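Local coordinates for tyrocidine synthase 2 (Brevibacillus parabrevis, PDB 6TA8), which is a nonribosomal peptide synthetase, represented here by a two-lobed domain of the condensation-domain family, at residues A[54-59]-A[161-166]; A[110-115]-A[144-149]; A[172-177]-A[316-321]. One frame throughout, in Å; residues are numbered along the deposited sequence.

In the fold
Contacts 1 and 2 share one mixed beta sheet: strand 145-152 pairs with 155-163, and A161 O to H146 N, 2.9 Å, is a probable hydrogen bond between the two contacts, whose centres lie 14 Å apart. Contact 3 is also 14 Å from contact 1, centre to centre. Its helix 169-187 lies against that sheet, where W172 NE1 reaches Q57 OE1 at 3.1 Å and L175 packs on I162. Contacts 2 and 3 do not touch. Contact 1 contains H163 and H164, the start of the HHxxxDG signature of the condensation-domain family; contact 2 lies further out in the same sheet, at its edge strand 110-115, and contact 3 on the helix that begins at the motif's last glycine.

Contact 1. Residues A[54-59]-A[161-166]; sequences HWNQAV and AIHHLV
Q57 N donates to I162 O at 2.9 Å, and I162 N returns the bond to Q57 O, making a hydrogen-bonded antiparallel pair with both bonds nearly straight. A58 and A161 follow as a non-hydrogen-bonded pair, their CB atoms 3.8 Å apart. N56 and H163 form the next non-hydrogen-bonded pair in the other direction, and beyond it W55 O accepts H164 N at 3.2 Å and lies over one face of the H163 ring. Here strand 155-163 enters the HHxxxDG signature of the condensation-domain family through H163 and H164. Both H163 nitrogens are bound: ND1 takes the L165 N-H, and NE2 bonds to R52 O. N56 OD1 accepts W55 N from above the carbonyl plane and merely touches H163 CD2 (3.4 Å); N56 ND2 is held by Q134 O. H164 CG, anti to its own N (chi1 -155°), places the ring between W55 and Q57. The Q57 amide stacks on one face, CD 3.5 Å above the ring plane, its OE1 weakly hydrogen-bonded to W172 NE1; W55 CZ3 reaches H164 CD2 at 3.5 Å, the rings barely overlapping. H164 ND1 bonds to V167 O, and W322 stacks on the imidazole.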
loop_
_atom_site.group_PDB
_atom_site.type_symbol
_atom_site.label_atom_id
_atom_site.label_comp_id
_atom_site.label_asym_id
_atom_site.label_seq_id
_atom_site.Cartn_x
_atom_site.Cartn_y
_atom_site.Cartn_z
ATOM N N HIS A 54 -0.945 -16.235 -0.766
ATOM C CA HIS A 54 -1.100 -15.662 0.569
ATOM C C HIS A 54 -0.236 -14.402 0.623
ATOM O O HIS A 54 0.930 -14.443 1.020
ATOM C CB HIS A 54 -0.710 -16.663 1.652
ATOM C CG HIS A 54 -1.142 -16.261 3.028
ATOM N ND1 HIS A 54 -0.960 -17.068 4.131
ATOM C CD2 HIS A 54 -1.747 -15.138 3.480
ATOM C CE1 HIS A 54 -1.433 -16.459 5.203
ATOM N NE2 HIS A 54 -1.917 -15.286 4.836
ATOM N N TRP A 55 -0.827 -13.280 0.218
ATOM C CA TRP A 55 -0.133 -12.004 0.117
ATOM C C TRP A 55 -1.169 -10.905 -0.064
ATOM O O TRP A 55 -1.258 -10.298 -1.136
ATOM C CB TRP A 55 0.854 -12.021 -1.053
ATOM C CG TRP A 55 2.080 -11.185 -0.847
ATOM C CD1 TRP A 55 3.199 -11.531 -0.148
ATOM C CD2 TRP A 55 2.319 -9.868 -1.361
ATOM N NE1 TRP A 55 4.116 -10.508 -0.186
ATOM C CE2 TRP A 55 3.601 -9.476 -0.925
ATOM C CE3 TRP A 55 1.572 -8.982 -2.141
ATOM C CZ2 TRP A 55 4.152 -8.238 -1.245
ATOM C CZ3 TRP A 55 2.122 -7.752 -2.459
ATOM C CH2 TRP A 55 3.399 -7.393 -2.011
ATOM N N ASN A 56 -1.962 -10.648 0.971
ATOM C CA ASN A 56 -3.204 -9.900 0.848
ATOM C C ASN A 56 -3.150 -8.602 1.649
ATOM O O ASN A 56 -2.161 -8.285 2.315
ATOM C CB ASN A 56 -4.393 -10.747 1.317
ATOM C CG ASN A 56 -4.240 -12.215 0.975
ATOM O OD1 ASN A 56 -3.702 -12.571 -0.073
ATOM N ND2 ASN A 56 -4.718 -13.079 1.862
ATOM N N GLN A 57 -4.241 -7.848 1.551
ATOM C CA GLN A 57 -4.560 -6.740 2.438
ATOM C C GLN A 57 -5.971 -6.965 2.959
ATOM O O GLN A 57 -6.841 -7.435 2.219
ATOM C CB GLN A 57 -4.463 -5.385 1.719
ATOM C CG GLN A 57 -3.043 -4.876 1.527
ATOM C CD GLN A 57 -2.998 -3.514 0.863
ATOM O OE1 GLN A 57 -3.963 -3.087 0.226
ATOM N NE2 GLN A 57 -1.872 -2.823 1.008
ATOM N N ALA A 58 -6.199 -6.644 4.230
ATOM C CA ALA A 58 -7.483 -6.945 4.844
ATOM C C ALA A 58 -7.830 -5.889 5.882
ATOM O O ALA A 58 -6.949 -5.245 6.458
ATOM C CB ALA A 58 -7.479 -8.337 5.490
ATOM N N VAL A 59 -9.134 -5.717 6.106
ATOM C CA VAL A 59 -9.655 -4.844 7.146
ATOM C C VAL A 59 -10.721 -5.606 7.922
ATOM O O VAL A 59 -11.415 -6.471 7.378
ATOM C CB VAL A 59 -10.230 -3.524 6.578
ATOM C CG1 VAL A 59 -9.164 -2.755 5.809
ATOM C CG2 VAL A 59 -11.443 -3.790 5.692
ATOM N N ALA A 161 -10.883 -9.761 3.337
ATOM C CA ALA A 161 -9.517 -10.013 2.897
ATOM C C ALA A 161 -9.488 -10.149 1.381
ATOM O O ALA A 161 -10.248 -10.936 0.809
ATOM C CB ALA A 161 -8.952 -11.273 3.552
ATOM N N ILE A 162 -8.616 -9.377 0.737
ATOM C CA ILE A 162 -8.481 -9.370 -0.714
ATOM C C ILE A 162 -7.005 -9.478 -1.065
ATOM O O ILE A 162 -6.162 -8.817 -0.449
ATOM C CB ILE A 162 -9.091 -8.098 -1.343
ATOM C CG1 ILE A 162 -10.515 -7.872 -0.832
ATOM C CG2 ILE A 162 -9.084 -8.195 -2.858
ATOM C CD1 ILE A 162 -11.151 -6.612 -1.363
ATOM N N HIS A 163 -6.695 -10.311 -2.057
ATOM C CA HIS A 163 -5.322 -10.439 -2.526
ATOM C C HIS A 163 -4.809 -9.094 -3.027
ATOM O O HIS A 163 -5.529 -8.342 -3.688
ATOM C CB HIS A 163 -5.237 -11.486 -3.636
ATOM C CG HIS A 163 -3.856 -12.016 -3.861
ATOM N ND1 HIS A 163 -2.941 -11.391 -4.682
ATOM C CD2 HIS A 163 -3.232 -13.116 -3.372
ATOM C CE1 HIS A 163 -1.815 -12.082 -4.688
ATOM N NE2 HIS A 163 -1.965 -13.133 -3.903
ATOM N N HIS A 164 -3.548 -8.797 -2.707
ATOM C CA HIS A 164 -2.966 -7.491 -3.001
ATOM C C HIS A 164 -2.847 -7.206 -4.493
ATOM O O HIS A 164 -2.538 -6.068 -4.862
ATOM C CB HIS A 164 -1.589 -7.382 -2.346
ATOM C CG HIS A 164 -1.164 -5.975 -2.058
ATOM N ND1 HIS A 164 -1.777 -4.879 -2.628
ATOM C CD2 HIS A 164 -0.187 -5.485 -1.259
ATOM C CE1 HIS A 164 -1.198 -3.776 -2.190
ATOM N NE2 HIS A 164 -0.229 -4.116 -1.359
ATOM N N LEU A 165 -3.087 -8.195 -5.354
ATOM C CA LEU A 165 -2.903 -8.004 -6.786
ATOM C C LEU A 165 -3.993 -7.153 -7.427
ATOM O O LEU A 165 -3.857 -6.803 -8.604
ATOM C CB LEU A 165 -2.839 -9.362 -7.489
ATOM C CG LEU A 165 -1.456 -9.994 -7.644
ATOM C CD1 LEU A 165 -1.577 -11.397 -8.219
ATOM C CD2 LEU A 165 -0.566 -9.126 -8.521
ATOM N N VAL A 166 -5.056 -6.811 -6.699
ATOM C CA VAL A 166 -6.193 -6.116 -7.296
ATOM C C VAL A 166 -6.674 -4.973 -6.409
ATOM O O VAL A 166 -7.731 -4.386 -6.667
ATOM C CB VAL A 166 -7.348 -7.096 -7.579
ATOM C CG1 VAL A 166 -7.001 -8.022 -8.736
ATOM C CG2 VAL A 166 -7.684 -7.897 -6.329
#

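Contact 2. Residues A[110-115]-A[144-149]; sequences RFYSYD and LVHVAL
R110 lays its aliphatic chain on the imidazole of H146: CB sits over one ring face, 3.9 Å from the centroid, and CD lies 3.5 Å from H146 NE2. The two side chains run side by side, pointing the same way. Y112 meets the same ring obliquely, its OH 3.6 Å from H146 CD2, and its CB touches A148 CB. A bent bond from R110 NE to that hydroxyl, 3.0 Å and nearly in the guanidinium plane, links the arginine to the tyrosine; Y112 OH also bonds weakly to S136 OG. H146 NE2 bonds to S136 O, which would help to fix the ring's rotation. On the other face of the sheet, F111 has CG anti to the backbone N (chi1 -167°), and its ring leans over the neighbouring strand: CD1 meets V147 CB and CZ meets L149 CB.

Five backbone bonds set this register in a parallel pairing. R110 N to V145 O is straight, as is V147 N to R110 O. Y112 N to V147 O, at 2.7 Å, is bent to 135° at the hydrogen; L149 N to Y112 O and Y114 N to L149 O complete the row. The strands belong to a beta-alpha-beta crossover: the connecting helix 122-134 covers the face of Y112, H146 and A148 with I133, helix 69-82 lies against F111 and V147 on the opposite face, and strand 155-163 flanks 145-152 on its other side.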
loop_
_atom_site.group_PDB
_atom_site.type_symbol
_atom_site.label_atom_id
_atom_site.label_comp_id
_atom_site.label_asym_id
_atom_site.label_seq_id
_atom_site.Cartn_x
_atom_site.Cartn_y
_atom_site.Cartn_z
ATOM N N ARG A 110 -16.098 -15.231 -1.745
ATOM C CA ARG A 110 -16.231 -16.353 -0.827
ATOM C C ARG A 110 -16.670 -15.837 0.537
ATOM O O ARG A 110 -16.036 -14.937 1.098
ATOM C CB ARG A 110 -14.913 -17.120 -0.709
ATOM C CG ARG A 110 -15.046 -18.483 -0.052
ATOM C CD ARG A 110 -13.772 -19.295 -0.206
ATOM N NE ARG A 110 -13.893 -20.625 0.383
ATOM C CZ ARG A 110 -14.240 -21.713 -0.295
ATOM N NH1 ARG A 110 -14.501 -21.634 -1.592
ATOM N NH2 ARG A 110 -14.326 -22.883 0.325
ATOM N N PHE A 111 -17.749 -16.409 1.065
ATOM C CA PHE A 111 -18.370 -15.939 2.294
ATOM C C PHE A 111 -18.151 -16.937 3.424
ATOM O O PHE A 111 -18.163 -18.153 3.206
ATOM C CB PHE A 111 -19.870 -15.707 2.092
ATOM C CG PHE A 111 -20.521 -14.944 3.210
ATOM C CD1 PHE A 111 -20.410 -13.565 3.279
ATOM C CD2 PHE A 111 -21.243 -15.604 4.189
ATOM C CE1 PHE A 111 -21.008 -12.859 4.306
ATOM C CE2 PHE A 111 -21.843 -14.903 5.218
ATOM C CZ PHE A 111 -21.725 -13.528 5.277
ATOM N N TYR A 112 -17.954 -16.411 4.632
ATOM C CA TYR A 112 -17.783 -17.212 5.837
ATOM C C TYR A 112 -18.703 -16.663 6.916
ATOM O O TYR A 112 -18.746 -15.449 7.136
ATOM C CB TYR A 112 -16.330 -17.193 6.327
ATOM C CG TYR A 112 -15.331 -17.823 5.382
ATOM C CD1 TYR A 112 -14.884 -17.142 4.256
ATOM C CD2 TYR A 112 -14.821 -19.091 5.623
ATOM C CE1 TYR A 112 -13.967 -17.711 3.392
ATOM C CE2 TYR A 112 -13.902 -19.668 4.766
ATOM C CZ TYR A 112 -13.478 -18.973 3.652
ATOM O OH TYR A 112 -12.564 -19.542 2.795
ATOM N N SER A 113 -19.431 -17.553 7.588
ATOM C CA SER A 113 -20.383 -17.165 8.623
ATOM C C SER A 113 -20.113 -17.981 9.877
ATOM O O SER A 113 -20.167 -19.215 9.840
ATOM C CB SER A 113 -21.825 -17.367 8.150
ATOM O OG SER A 113 -22.747 -16.909 9.122
ATOM N N TYR A 114 -19.832 -17.295 10.984
ATOM C CA TYR A 114 -19.542 -17.941 12.257
ATOM C C TYR A 114 -20.438 -17.355 13.337
ATOM O O TYR A 114 -20.596 -16.133 13.422
ATOM C CB TYR A 114 -18.068 -17.773 12.641
ATOM C CG TYR A 114 -17.110 -18.390 11.649
ATOM C CD1 TYR A 114 -16.772 -19.735 11.726
ATOM C CD2 TYR A 114 -16.549 -17.630 10.632
ATOM C CE1 TYR A 114 -15.899 -20.304 10.820
ATOM C CE2 TYR A 114 -15.673 -18.190 9.723
ATOM C CZ TYR A 114 -15.352 -19.526 9.820
ATOM O OH TYR A 114 -14.481 -20.085 8.913
ATOM N N ASP A 115 -21.016 -18.227 14.157
ATOM C CA ASP A 115 -21.910 -17.839 15.246
ATOM C C ASP A 115 -21.179 -18.102 16.561
ATOM O O ASP A 115 -21.311 -19.170 17.162
ATOM C CB ASP A 115 -23.230 -18.608 15.166
ATOM C CG ASP A 115 -24.189 -18.244 16.285
ATOM O OD1 ASP A 115 -24.044 -17.150 16.868
ATOM O OD2 ASP A 115 -25.093 -19.056 16.580
ATOM N N LEU A 144 -10.868 -13.746 -5.495
ATOM C CA LEU A 144 -9.837 -13.074 -4.717
ATOM C C LEU A 144 -10.390 -12.322 -3.514
ATOM O O LEU A 144 -9.607 -11.760 -2.741
ATOM C CB LEU A 144 -9.050 -12.109 -5.606
ATOM C CG LEU A 144 -8.322 -12.731 -6.799
ATOM C CD1 LEU A 144 -7.494 -11.682 -7.526
ATOM C CD2 LEU A 144 -7.451 -13.890 -6.348
ATOM N N VAL A 145 -11.708 -12.301 -3.329
ATOM C CA VAL A 145 -12.347 -11.580 -2.233
ATOM C C VAL A 145 -12.926 -12.599 -1.259
ATOM O O VAL A 145 -13.748 -13.440 -1.645
ATOM C CB VAL A 145 -13.437 -10.627 -2.743
ATOM C CG1 VAL A 145 -14.039 -9.842 -1.588
ATOM C CG2 VAL A 145 -12.870 -9.689 -3.798
ATOM N N HIS A 146 -12.501 -12.521 0.000
ATOM C CA HIS A 146 -13.008 -13.374 1.070
ATOM C C HIS A 146 -13.674 -12.494 2.118
ATOM O O HIS A 146 -13.041 -11.579 2.657
ATOM C CB HIS A 146 -11.885 -14.200 1.702
ATOM C CG HIS A 146 -11.485 -15.396 0.895
ATOM N ND1 HIS A 146 -11.485 -15.399 -0.483
ATOM C CD2 HIS A 146 -11.065 -16.627 1.274
ATOM C CE1 HIS A 146 -11.088 -16.582 -0.918
ATOM N NE2 HIS A 146 -10.826 -17.344 0.127
ATOM N N VAL A 147 -14.943 -12.769 2.406
ATOM C CA VAL A 147 -15.713 -12.022 3.394
ATOM C C VAL A 147 -16.091 -12.971 4.522
ATOM O O VAL A 147 -16.646 -14.048 4.272
ATOM C CB VAL A 147 -16.967 -11.380 2.773
ATOM C CG1 VAL A 147 -17.654 -10.474 3.781
ATOM C CG2 VAL A 147 -16.598 -10.602 1.517
ATOM N N ALA A 148 -15.792 -12.575 5.756
ATOM C CA ALA A 148 -16.055 -13.401 6.927
ATOM C C ALA A 148 -16.814 -12.586 7.961
ATOM O O ALA A 148 -16.402 -11.474 8.305
ATOM C CB ALA A 148 -14.756 -13.941 7.528
ATOM N N LEU A 149 -17.916 -13.143 8.456
ATOM C CA LEU A 149 -18.749 -12.499 9.462
ATOM C C LEU A 149 -18.641 -13.283 10.763
ATOM O O LEU A 149 -18.968 -14.474 10.803
ATOM C CB LEU A 149 -20.203 -12.418 8.998
ATOM C CG LEU A 149 -21.215 -11.881 10.012
ATOM C CD1 LEU A 149 -20.849 -10.469 10.446
ATOM C CD2 LEU A 149 -22.622 -11.920 9.434
#

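Contact 3. Residues A[172-177]-A[316-321]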
loop_
_atom_site.group_PDB
_atom_site.type_symbol
_atom_site.label_atom_id
_atom_site.label_comp_id
_atom_site.label_asym_id
_atom_site.label_seq_id
_atom_site.Cartn_x
_atom_site.Cartn_y
_atom_site.Cartn_z
ATOM N N TRP A 172 -9.079 0.766 -1.110
ATOM C CA TRP A 172 -9.805 0.443 0.113
ATOM C C TRP A 172 -10.727 1.580 0.535
ATOM O O TRP A 172 -11.798 1.327 1.099
ATOM C CB TRP A 172 -8.823 0.107 1.235
ATOM C CG TRP A 172 -8.317 -1.303 1.177
ATOM C CD1 TRP A 172 -7.071 -1.713 0.799
ATOM C CD2 TRP A 172 -9.047 -2.490 1.504
ATOM N NE1 TRP A 172 -6.980 -3.082 0.872
ATOM C CE2 TRP A 172 -8.182 -3.583 1.302
ATOM C CE3 TRP A 172 -10.350 -2.735 1.947
ATOM C CZ2 TRP A 172 -8.575 -4.898 1.528
ATOM C CZ3 TRP A 172 -10.740 -4.042 2.172
ATOM C CH2 TRP A 172 -9.856 -5.108 1.963
ATOM N N ARG A 173 -10.338 2.830 0.269
ATOM C CA ARG A 173 -11.218 3.951 0.580
ATOM C C ARG A 173 -12.462 3.930 -0.301
ATOM O O ARG A 173 -13.559 4.271 0.158
ATOM C CB ARG A 173 -10.467 5.273 0.420
ATOM C CG ARG A 173 -9.054 5.254 0.971
ATOM C CD ARG A 173 -8.259 6.448 0.475
ATOM N NE ARG A 173 -7.931 7.373 1.556
ATOM C CZ ARG A 173 -6.731 7.465 2.117
ATOM N NH1 ARG A 173 -6.515 8.336 3.094
ATOM N NH2 ARG A 173 -5.743 6.687 1.698
ATOM N N ILE A 174 -12.313 3.530 -1.567
ATOM C CA ILE A 174 -13.479 3.362 -2.430
ATOM C C ILE A 174 -14.354 2.223 -1.926
ATOM O O ILE A 174 -15.584 2.279 -2.040
ATOM C CB ILE A 174 -13.034 3.131 -3.886
ATOM C CG1 ILE A 174 -12.067 4.227 -4.331
ATOM C CG2 ILE A 174 -14.237 3.079 -4.816
ATOM C CD1 ILE A 174 -11.464 3.985 -5.695
ATOM N N LEU A 175 -13.743 1.182 -1.357
ATOM C CA LEU A 175 -14.517 0.074 -0.807
ATOM C C LEU A 175 -15.326 0.517 0.405
ATOM O O LEU A 175 -16.511 0.186 0.526
ATOM C CB LEU A 175 -13.589 -1.083 -0.440
ATOM C CG LEU A 175 -13.252 -2.072 -1.555
ATOM C CD1 LEU A 175 -12.506 -3.266 -0.989
ATOM C CD2 LEU A 175 -14.514 -2.515 -2.274
ATOM N N PHE A 176 -14.699 1.267 1.316
ATOM C CA PHE A 176 -15.407 1.742 2.501
ATOM C C PHE A 176 -16.578 2.639 2.119
ATOM O O PHE A 176 -17.624 2.620 2.777
ATOM C CB PHE A 176 -14.447 2.491 3.427
ATOM C CG PHE A 176 -13.259 1.679 3.861
ATOM C CD1 PHE A 176 -13.353 0.305 4.010
ATOM C CD2 PHE A 176 -12.046 2.296 4.125
ATOM C CE1 PHE A 176 -12.259 -0.439 4.411
ATOM C CE2 PHE A 176 -10.948 1.557 4.526
ATOM C CZ PHE A 176 -11.054 0.188 4.669
ATOM N N GLU A 177 -16.419 3.433 1.059
ATOM C CA GLU A 177 -17.504 4.298 0.613
ATOM C C GLU A 177 -18.632 3.486 -0.012
ATOM O O GLU A 177 -19.802 3.644 0.353
ATOM C CB GLU A 177 -16.974 5.334 -0.381
ATOM C CG GLU A 177 -16.332 6.557 0.258
ATOM C CD GLU A 177 -15.595 7.422 -0.751
ATOM O OE1 GLU A 177 -14.376 7.214 -0.940
ATOM O OE2 GLU A 177 -16.233 8.307 -1.359
ATOM N N VAL A 316 -9.155 7.488 -13.084
ATOM C CA VAL A 316 -9.211 6.310 -12.223
ATOM C C VAL A 316 -9.523 6.733 -10.792
ATOM O O VAL A 316 -8.949 6.198 -9.836
ATOM C CB VAL A 316 -7.898 5.508 -12.286
ATOM C CG1 VAL A 316 -7.832 4.698 -13.573
ATOM C CG2 VAL A 316 -6.700 6.438 -12.173
ATOM N N THR A 317 -10.442 7.689 -10.634
ATOM C CA THR A 317 -10.802 8.147 -9.295
ATOM C C THR A 317 -11.588 7.085 -8.536
ATOM O O THR A 317 -11.344 6.858 -7.346
ATOM C CB THR A 317 -11.602 9.449 -9.379
ATOM O OG1 THR A 317 -12.601 9.337 -10.399
ATOM C CG2 THR A 317 -10.682 10.619 -9.700
ATOM N N ARG A 318 -12.536 6.426 -9.204
ATOM C CA ARG A 318 -13.345 5.377 -8.597
ATOM C C ARG A 318 -12.902 3.981 -9.023
ATOM O O ARG A 318 -13.665 3.022 -8.868
ATOM C CB ARG A 318 -14.821 5.583 -8.939
ATOM C CG ARG A 318 -15.348 6.974 -8.628
ATOM C CD ARG A 318 -15.413 7.215 -7.131
ATOM N NE ARG A 318 -16.398 6.352 -6.487
ATOM C CZ ARG A 318 -16.635 6.337 -5.180
ATOM N NH1 ARG A 318 -15.957 7.140 -4.372
ATOM N NH2 ARG A 318 -17.551 5.517 -4.680
ATOM N N THR A 319 -11.692 3.850 -9.559
ATOM C CA THR A 319 -11.198 2.575 -10.061
ATOM C C THR A 319 -10.446 1.838 -8.960
ATOM O O THR A 319 -9.588 2.419 -8.286
ATOM C CB THR A 319 -10.288 2.786 -11.272
ATOM O OG1 THR A 319 -11.043 3.358 -12.347
ATOM C CG2 THR A 319 -9.690 1.463 -11.730
ATOM N N ILE A 320 -10.770 0.561 -8.781
ATOM C CA ILE A 320 -10.129 -0.288 -7.785
ATOM C C ILE A 320 -9.078 -1.140 -8.482
ATOM O O ILE A 320 -9.344 -1.732 -9.536
ATOM C CB ILE A 320 -11.163 -1.161 -7.054
ATOM C CG1 ILE A 320 -11.987 -0.301 -6.094
ATOM C CG2 ILE A 320 -10.488 -2.306 -6.311
ATOM C CD1 ILE A 320 -12.958 -1.085 -5.251
ATOM N N GLY A 321 -7.883 -1.189 -7.907
ATOM C CA GLY A 321 -6.796 -1.943 -8.500
ATOM C C GLY A 321 -5.527 -1.719 -7.712
ATOM O O GLY A 321 -5.508 -0.994 -6.713
#
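E177 OE2 and R318 NH1 form a salt bridge at 3.2 Å, although the hydrogen bond within it is weak; the stronger bridge of this arginine runs from NH2 to D178 OD1. The E177 carboxylate meets the guanidinium at its edge, yet the two planes stand 77° apart, so a single oxygen approaches rather than a flat two-pronged pair. Two carboxylates from successive helix residues thus fix the orientation of the one cationic group. The arginine gets there by folding back, with bends at chi2 (-69°) and chi3 (-66°).

Next to the salt bridge, I174 carries the apolar part of the contact. Its CG2 lies over one face of the guanidinium, centred on it and 4.1 Å from R318 CZ. The other branch pushes CD1 in among the loop's carbonyls, 3.3 Å from T317 O and 3.6 Å from T319 O. I174 CB also packs against I320 CG1 at 4.2 Å. One step along the helix, L175 crosses I320 at about a right angle, with L175 CD2 on I320 CD1 at 3.7 Å.

T319 turns away from the helix, and its OG1 is bound by D199 O and T198 OG1, which anchors the loop from behind. G321 O accepts the hydroxyl of S171, tying the loop to the helix once more. The helix, 169-187, starts at the final glycine of the HHxxxDG signature, while the loop joins strands 297-304 and 325-332 of the other sheet; such a connection between lobes is consistent with the floor loop of condensation domains.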